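Vacuolar protein sorting-associated protein 29 (Entamoeba histolytica, PDB 5XCJ) binds zinc in a metallophosphatase fold and probably serves protein transport as a subunit of the retromer complex. Local coordinates at residues A[57-62]-A[82-87]. The protein carries 1 engineered substitution. Residues are numbered along the deposited sequence; the frame is centred on the assembly and turned at random.
Sequences HVVKGA and IGLMHG. Engineered in segment 57-62: A62 (natural residue Asp).
The imidazole of H86 lies against the backbone of G61 and A62, and this contact illustrates how main chain can pack on one face of a histidine whose nitrogens are engaged by other side chains. G61 CA sits over that face, 4.0 Å from the centroid of the H86 ring and 23° off the normal, a CH-pi contact displaced toward the rim. A62 N covers the same face near ND1. With CG anti to the backbone N (chi1 -176°), H86 reaches across to segment 57-62, and its CB meets K60 O at 3.6 Å.

No direct hydrogen bond joins the segments; one water bridges them, donating to K60 O at 2.5 Å and accepting from H86 N at 3.0 Å. Next to the water, V59 spreads its two methyls over L84 and the backbone that follows: V59 CG1 packs on L84 CD2 at 3.7 Å, the two side chains crossing obliquely, while V59 CG2 rests by H86 N at 3.6 Å.

Here the two beta-sheets of the calcineurin-like metallophosphatase fold face each other, strand 55-58 from one and strand 80-85 from the other, and the loops that follow them lead into the metal site. Zn(2+) is absent from this model, and the natural ligand Asp at position 62 is an engineered alanine, with A62 CB 4.2 Å from H86 CE1.

Farther out, both ring nitrogens of H86 are occupied, NE2 by the metal ligand D8 and ND1 by H88, which fixes the ring's rotation; D8 would probably polarise it. The G61 N-H is bound by D64, and the L84 side chain also touches I112 of strand 110-112.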
# COMPACT_ATOMS: atom_id res chain seq x y z
N HIS A 57 -2.85 -4.92 -8.98
CA HIS A 57 -4.14 -4.96 -8.30
C HIS A 57 -4.46 -3.62 -7.67
O HIS A 57 -3.64 -3.06 -6.95
CB HIS A 57 -4.14 -6.05 -7.23
CG HIS A 57 -3.68 -7.38 -7.73
ND1 HIS A 57 -4.55 -8.38 -8.07
CD2 HIS A 57 -2.44 -7.86 -7.96
CE1 HIS A 57 -3.87 -9.43 -8.48
NE2 HIS A 57 -2.58 -9.14 -8.43
N VAL A 58 -5.63 -3.10 -7.98
CA VAL A 58 -6.08 -1.82 -7.44
C VAL A 58 -7.49 -1.90 -6.86
O VAL A 58 -8.42 -2.34 -7.53
CB VAL A 58 -6.03 -0.72 -8.51
CG1 VAL A 58 -6.46 0.61 -7.92
CG2 VAL A 58 -4.64 -0.63 -9.10
N VAL A 59 -7.64 -1.49 -5.61
CA VAL A 59 -8.96 -1.46 -4.97
C VAL A 59 -9.55 -0.05 -5.06
O VAL A 59 -8.83 0.91 -5.31
CB VAL A 59 -8.90 -1.92 -3.51
CG1 VAL A 59 -8.65 -3.42 -3.44
CG2 VAL A 59 -7.85 -1.15 -2.74
N LYS A 60 -10.85 0.06 -4.84
CA LYS A 60 -11.51 1.36 -4.92
C LYS A 60 -11.25 2.23 -3.70
O LYS A 60 -11.50 1.86 -2.57
CB LYS A 60 -13.01 1.20 -5.13
CG LYS A 60 -13.75 2.52 -5.15
CD LYS A 60 -15.23 2.35 -5.44
CE LYS A 60 -15.96 3.67 -5.36
NZ LYS A 60 -15.56 4.48 -4.18
N GLY A 61 -10.73 3.42 -3.97
CA GLY A 61 -10.43 4.41 -2.97
C GLY A 61 -11.62 5.30 -2.65
O GLY A 61 -12.69 5.14 -3.20
N ALA A 62 -11.42 6.23 -1.73
CA ALA A 62 -12.47 7.16 -1.37
C ALA A 62 -12.85 8.05 -2.55
O ALA A 62 -14.02 8.32 -2.78
CB ALA A 62 -12.06 8.00 -0.17
N ILE A 82 -3.36 -12.58 1.18
CA ILE A 82 -3.30 -11.14 1.36
C ILE A 82 -4.63 -10.45 1.08
O ILE A 82 -5.24 -10.65 0.04
CB ILE A 82 -2.20 -10.52 0.47
CG1 ILE A 82 -0.83 -11.09 0.84
CG2 ILE A 82 -2.20 -9.01 0.58
CD1 ILE A 82 0.29 -10.65 -0.09
N GLY A 83 -5.03 -9.61 2.02
CA GLY A 83 -6.26 -8.85 1.92
C GLY A 83 -5.93 -7.41 1.61
O GLY A 83 -5.04 -6.82 2.22
N LEU A 84 -6.62 -6.85 0.64
CA LEU A 84 -6.37 -5.47 0.24
C LEU A 84 -7.62 -4.62 0.13
O LEU A 84 -8.59 -5.03 -0.50
CB LEU A 84 -5.62 -5.47 -1.09
CG LEU A 84 -5.39 -4.15 -1.82
CD1 LEU A 84 -4.24 -3.40 -1.18
CD2 LEU A 84 -5.13 -4.39 -3.29
N MET A 85 -7.59 -3.46 0.76
CA MET A 85 -8.67 -2.48 0.68
C MET A 85 -8.12 -1.09 1.01
O MET A 85 -7.10 -0.97 1.67
CB MET A 85 -9.88 -2.89 1.52
CG MET A 85 -9.94 -2.31 2.92
SD MET A 85 -11.54 -2.68 3.66
CE MET A 85 -12.60 -2.60 2.24
N HIS A 86 -8.81 -0.04 0.58
CA HIS A 86 -8.33 1.31 0.83
C HIS A 86 -8.23 1.67 2.31
O HIS A 86 -7.27 2.30 2.73
CB HIS A 86 -9.15 2.36 0.07
CG HIS A 86 -8.63 3.75 0.23
ND1 HIS A 86 -9.34 4.74 0.87
CD2 HIS A 86 -7.46 4.31 -0.15
CE1 HIS A 86 -8.63 5.85 0.87
NE2 HIS A 86 -7.48 5.62 0.25
N GLY A 87 -9.19 1.20 3.10
CA GLY A 87 -9.18 1.47 4.53
C GLY A 87 -10.05 2.59 5.07
O GLY A 87 -10.14 2.75 6.28
O HOH W 1 -11.20 -0.18 -1.16